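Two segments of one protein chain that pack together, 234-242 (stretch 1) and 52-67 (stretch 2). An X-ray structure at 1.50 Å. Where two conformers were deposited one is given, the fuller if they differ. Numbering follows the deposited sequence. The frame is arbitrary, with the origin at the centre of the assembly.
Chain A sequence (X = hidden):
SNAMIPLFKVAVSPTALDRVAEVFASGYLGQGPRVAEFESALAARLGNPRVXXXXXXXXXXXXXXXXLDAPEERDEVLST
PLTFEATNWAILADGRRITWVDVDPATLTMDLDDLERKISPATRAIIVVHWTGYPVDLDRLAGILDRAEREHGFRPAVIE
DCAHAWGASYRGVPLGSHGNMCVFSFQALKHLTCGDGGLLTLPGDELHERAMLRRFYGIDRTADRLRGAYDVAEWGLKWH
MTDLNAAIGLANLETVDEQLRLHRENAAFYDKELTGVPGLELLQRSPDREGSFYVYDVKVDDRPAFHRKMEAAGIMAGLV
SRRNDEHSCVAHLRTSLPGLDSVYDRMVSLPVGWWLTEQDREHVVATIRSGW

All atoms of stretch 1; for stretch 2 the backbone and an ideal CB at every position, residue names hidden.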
# COMPACT_ATOMS: atom_id res chain seq x y z
N GLU A 234 5.75 14.52 -10.68
CA GLU A 234 4.46 13.85 -10.65
C GLU A 234 4.36 13.13 -9.32
O GLU A 234 5.28 12.40 -8.95
CB GLU A 234 4.31 12.83 -11.80
CG GLU A 234 4.50 13.36 -13.20
CD GLU A 234 4.28 12.26 -14.24
OE1 GLU A 234 5.14 11.35 -14.35
OE2 GLU A 234 3.24 12.30 -14.92
N TRP A 235 3.26 13.32 -8.60
CA TRP A 235 3.13 12.70 -7.29
C TRP A 235 2.96 11.18 -7.38
O TRP A 235 2.61 10.63 -8.43
CB TRP A 235 1.95 13.32 -6.51
CG TRP A 235 0.61 13.11 -7.14
CD1 TRP A 235 -0.07 13.99 -7.95
CD2 TRP A 235 -0.22 11.94 -7.04
NE1 TRP A 235 -1.27 13.43 -8.35
CE2 TRP A 235 -1.39 12.18 -7.80
CE3 TRP A 235 -0.10 10.72 -6.35
CZ2 TRP A 235 -2.41 11.25 -7.92
CZ3 TRP A 235 -1.13 9.78 -6.48
CH2 TRP A 235 -2.27 10.05 -7.26
N GLY A 236 3.25 10.50 -6.28
CA GLY A 236 2.97 9.08 -6.14
C GLY A 236 2.67 8.80 -4.69
O GLY A 236 2.69 9.70 -3.86
N LEU A 237 2.39 7.54 -4.37
CA LEU A 237 2.19 7.15 -2.97
C LEU A 237 3.32 6.23 -2.53
O LEU A 237 4.40 6.26 -3.10
CB LEU A 237 0.82 6.48 -2.79
CG LEU A 237 -0.36 7.41 -3.09
CD1 LEU A 237 -1.70 6.68 -2.93
CD2 LEU A 237 -0.30 8.62 -2.15
N LYS A 238 3.09 5.46 -1.46
CA LYS A 238 4.10 4.51 -1.00
C LYS A 238 3.80 3.17 -1.66
O LYS A 238 3.25 2.25 -1.05
CB LYS A 238 4.10 4.39 0.53
CG LYS A 238 5.26 3.63 1.09
CD LYS A 238 5.06 3.40 2.57
CE LYS A 238 6.10 2.47 3.10
NZ LYS A 238 7.46 3.04 2.97
N TRP A 239 4.16 3.08 -2.93
CA TRP A 239 3.81 1.91 -3.72
C TRP A 239 4.98 0.96 -3.89
O TRP A 239 4.84 -0.06 -4.56
CB TRP A 239 3.32 2.35 -5.09
CG TRP A 239 1.92 2.95 -5.10
CD1 TRP A 239 0.83 2.52 -4.41
CD2 TRP A 239 1.48 4.05 -5.90
NE1 TRP A 239 -0.27 3.30 -4.71
CE2 TRP A 239 0.10 4.24 -5.63
CE3 TRP A 239 2.11 4.91 -6.81
CZ2 TRP A 239 -0.65 5.25 -6.23
CZ3 TRP A 239 1.36 5.91 -7.42
CH2 TRP A 239 -0.00 6.07 -7.12
N HIS A 240 6.13 1.29 -3.32
CA HIS A 240 7.33 0.48 -3.52
C HIS A 240 7.40 -0.75 -2.62
O HIS A 240 6.60 -0.92 -1.69
CB HIS A 240 8.59 1.35 -3.32
CG HIS A 240 8.82 1.76 -1.90
ND1 HIS A 240 10.04 2.22 -1.46
CD2 HIS A 240 7.99 1.81 -0.83
CE1 HIS A 240 9.96 2.52 -0.18
NE2 HIS A 240 8.73 2.27 0.23
N MSE A 241 8.34 -1.63 -2.96
CA MSE A 241 8.72 -2.77 -2.13
C MSE A 241 9.98 -2.42 -1.33
O MSE A 241 10.84 -1.69 -1.83
CB MSE A 241 8.99 -4.01 -3.01
CG MSE A 241 9.36 -5.25 -2.21
SE MSE A 241 9.95 -6.73 -3.31
CE MSE A 241 8.32 -7.04 -4.33
N THR A 242 10.10 -2.96 -0.12
CA THR A 242 11.30 -2.76 0.68
C THR A 242 12.11 -4.05 0.82
O THR A 242 11.67 -5.12 0.37
CB THR A 242 10.94 -2.25 2.07
OG1 THR A 242 10.11 -3.24 2.70
CG2 THR A 242 10.19 -0.94 1.96
N UNK A 52 9.78 -3.11 -12.16
CA UNK A 52 9.68 -2.21 -11.01
C UNK A 52 8.99 -2.95 -9.88
O UNK A 52 7.80 -3.25 -9.96
CB UNK A 52 8.92 -0.93 -11.37
N UNK A 53 9.73 -3.26 -8.81
CA UNK A 53 9.09 -3.91 -7.67
C UNK A 53 8.16 -2.93 -6.95
O UNK A 53 8.43 -1.72 -6.87
CB UNK A 53 10.14 -4.45 -6.70
N UNK A 54 7.06 -3.48 -6.45
CA UNK A 54 6.05 -2.69 -5.78
C UNK A 54 5.53 -3.42 -4.54
O UNK A 54 5.85 -4.59 -4.32
CB UNK A 54 4.90 -2.37 -6.74
N UNK A 55 4.74 -2.72 -3.73
CA UNK A 55 4.22 -3.23 -2.47
C UNK A 55 3.36 -4.49 -2.60
O UNK A 55 3.37 -5.36 -1.74
CB UNK A 55 3.40 -2.13 -1.79
N UNK A 56 2.60 -4.54 -3.68
CA UNK A 56 1.60 -5.58 -3.90
C UNK A 56 1.18 -5.50 -5.35
O UNK A 56 1.42 -4.50 -6.03
CB UNK A 56 0.40 -5.43 -2.96
N UNK A 57 0.49 -6.54 -5.82
CA UNK A 57 -0.12 -6.48 -7.13
C UNK A 57 -1.09 -5.33 -7.21
O UNK A 57 -1.17 -4.63 -8.22
CB UNK A 57 -0.83 -7.80 -7.46
N UNK A 58 -1.83 -5.10 -6.12
CA UNK A 58 -2.80 -4.03 -6.08
C UNK A 58 -2.13 -2.68 -6.29
O UNK A 58 -2.58 -1.87 -7.11
CB UNK A 58 -3.56 -4.05 -4.75
N UNK A 59 -1.03 -2.44 -5.58
CA UNK A 59 -0.29 -1.19 -5.78
C UNK A 59 0.29 -1.10 -7.20
O UNK A 59 0.32 -0.00 -7.78
CB UNK A 59 0.83 -1.07 -4.75
N UNK A 60 0.70 -2.23 -7.77
CA UNK A 60 1.18 -2.23 -9.14
C UNK A 60 0.10 -1.79 -10.12
O UNK A 60 0.37 -1.01 -11.04
CB UNK A 60 1.69 -3.62 -9.52
N UNK A 61 -1.12 -2.28 -9.91
CA UNK A 61 -2.25 -1.88 -10.76
C UNK A 61 -2.58 -0.39 -10.59
O UNK A 61 -2.84 0.30 -11.56
CB UNK A 61 -3.48 -2.73 -10.43
N UNK A 62 -2.54 0.10 -9.35
CA UNK A 62 -2.80 1.51 -9.09
C UNK A 62 -1.77 2.38 -9.78
O UNK A 62 -2.11 3.38 -10.43
CB UNK A 62 -2.81 1.79 -7.59
N UNK A 63 -0.51 1.99 -9.67
CA UNK A 63 0.57 2.73 -10.33
C UNK A 63 0.42 2.69 -11.85
O UNK A 63 0.56 3.71 -12.52
CB UNK A 63 1.93 2.16 -9.92
N UNK A 64 0.12 1.51 -12.40
CA UNK A 64 -0.06 1.41 -13.86
C UNK A 64 -1.15 2.36 -14.36
O UNK A 64 -0.97 3.04 -15.38
CB UNK A 64 -0.41 -0.03 -14.25
N UNK A 65 -2.27 2.43 -13.63
CA UNK A 65 -3.36 3.32 -14.03
C UNK A 65 -2.93 4.78 -13.92
O UNK A 65 -3.30 5.61 -14.75
CB UNK A 65 -4.60 3.07 -13.17
N UNK A 66 -2.15 5.12 -12.90
CA UNK A 66 -1.72 6.52 -12.77
C UNK A 66 -0.78 6.92 -13.91
O UNK A 66 -0.73 8.09 -14.29
CB UNK A 66 -1.03 6.74 -11.42
N UNK A 67 -0.05 5.94 -14.46
CA UNK A 67 0.90 6.25 -15.54
C UNK A 67 0.24 6.55 -16.88
O UNK A 67 0.90 7.03 -17.81
CB UNK A 67 1.87 5.08 -15.72

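Position 52 is in extended backbone, with nothing of stretch 1 within 5.5 Å of its ideal CB. Stretch 1 sets no preference. It is V52.

At position 53 the CB points toward stretch 1, 3.9 Å from M241 CB. A small residue, apolar or polar, would suit. It is S53. Its OG lies 3.8 Å from M241 CB and accepts from a water, 2.9 Å from OG to the water O. The same water donates to M241 O at 2.8 Å, so it links the two stretches.

Position 54 has extended angles, -139/171. Its CB points away overall yet sits 3.2 Å from W239 O. A beta-branched or other apolar residue fits an extended backbone. It is V54, with chi1 m. Its CA is 3.1 Å from W239 O, a tight backbone contact.

At position 55 the backbone leaves the strand. Its N donates to W239 O, 2.8 Å at 155°, a bond any residue but proline could make. The CB points sideways and lies close to two carbonyls, 3.4 Å from H240 O and 3.7 Å from W239 O. A side chain that turns clear of them would suit, polar or apolar. It is H55. Its ring leads away from stretch 1, with ND1 near position 59.

Position 56 points away and precedes a helix. Ser, Thr, Asp or Asn would suit as a cap. It is S56; its OG accepts from the N of position 59 at 3.0 Å.

Positions 57 and 58 are out of reach: G57 and T58.

Position 59 points toward the W239 indole, the ideal CB of 59 lying 3.6 Å from W239 CD1. That leaves room for a small residue: Ala, Ser or Cys. It is S59, its OG 3.5 Å from W239 CD1. S59 OG and H55 ND1 are hydrogen-bonded at 2.8 Å, and either could be the donor.

At position 60 a CB would be 3.3 Å from G57 O, so glycine suits. It is G60. Position 61 is out of reach: L61.

Position 62 points toward W239, its CB 4.1 Å from NE1. A small or medium apolar residue would fit. It is C62, whose CB packs against the indole, 4.3 Å from W239 CE2.

Position 63 points sideways, its CB 4.2 Å from W239 CE3. An aliphatic chain would suit. It is L63; CD1 lies 3.9 Å from W239 CE3.

Positions 64 and 65 are out of reach: A64 and L65.

Position 66 points toward two indoles, its CB 4.5 Å from W239 CH2 and 5.5 Å from W235 CH2. A long chain, apolar or cationic, could span both. It is R66. CG lies 3.7 Å from W239 CH2. NH2 is 3.4 Å from W235 CZ2, at the edge of that ring.

Position 67 points sideways, beyond close contact. It is L67.

Stretch 2 52-67: VSVHSGTSGLCLALRL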
# COMPACT_ATOMS: atom_id res chain seq x y z
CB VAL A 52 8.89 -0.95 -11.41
CG1 VAL A 52 8.69 -0.03 -10.23
CG2 VAL A 52 9.61 -0.23 -12.57
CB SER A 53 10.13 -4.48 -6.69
OG SER A 53 10.98 -3.45 -6.19
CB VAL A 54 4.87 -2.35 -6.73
CG1 VAL A 54 5.32 -1.36 -7.79
CG2 VAL A 54 4.30 -3.60 -7.37
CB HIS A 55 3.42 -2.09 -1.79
CG HIS A 55 2.30 -2.54 -0.91
ND1 HIS A 55 0.97 -2.33 -1.23
CD2 HIS A 55 2.30 -3.17 0.29
CE1 HIS A 55 0.20 -2.81 -0.27
NE2 HIS A 55 0.98 -3.32 0.66
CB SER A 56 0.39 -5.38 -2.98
OG SER A 56 -0.23 -4.13 -3.28
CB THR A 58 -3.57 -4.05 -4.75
OG1 THR A 58 -4.19 -5.34 -4.61
CG2 THR A 58 -4.62 -2.96 -4.72
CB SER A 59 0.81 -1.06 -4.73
OG SER A 59 0.24 -0.75 -3.46
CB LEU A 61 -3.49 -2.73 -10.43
CG LEU A 61 -3.43 -4.20 -10.83
CD1 LEU A 61 -4.58 -4.97 -10.18
CD2 LEU A 61 -3.47 -4.34 -12.36
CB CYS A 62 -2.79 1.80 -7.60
SG CYS A 62 -4.18 1.03 -6.71
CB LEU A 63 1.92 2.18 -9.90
CG LEU A 63 3.17 2.75 -10.56
CD1 LEU A 63 3.20 4.27 -10.45
CD2 LEU A 63 4.40 2.16 -9.90
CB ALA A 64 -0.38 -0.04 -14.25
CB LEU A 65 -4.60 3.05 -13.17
CG LEU A 65 -5.34 1.75 -13.51
CD1 LEU A 65 -6.29 1.39 -12.37
CD2 LEU A 65 -6.11 1.89 -14.82
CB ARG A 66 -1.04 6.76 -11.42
CG ARG A 66 -1.96 6.63 -10.23
CD ARG A 66 -3.00 7.74 -10.14
NE ARG A 66 -3.95 7.50 -9.05
CZ ARG A 66 -4.90 8.35 -8.65
NH1 ARG A 66 -5.70 8.02 -7.64
NH2 ARG A 66 -5.03 9.53 -9.24
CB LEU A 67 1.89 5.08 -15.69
CG LEU A 67 2.86 4.92 -14.52
CD1 LEU A 67 3.59 3.59 -14.61
CD2 LEU A 67 3.87 6.05 -14.49
O HOH W 1 10.68 -1.10 -4.57
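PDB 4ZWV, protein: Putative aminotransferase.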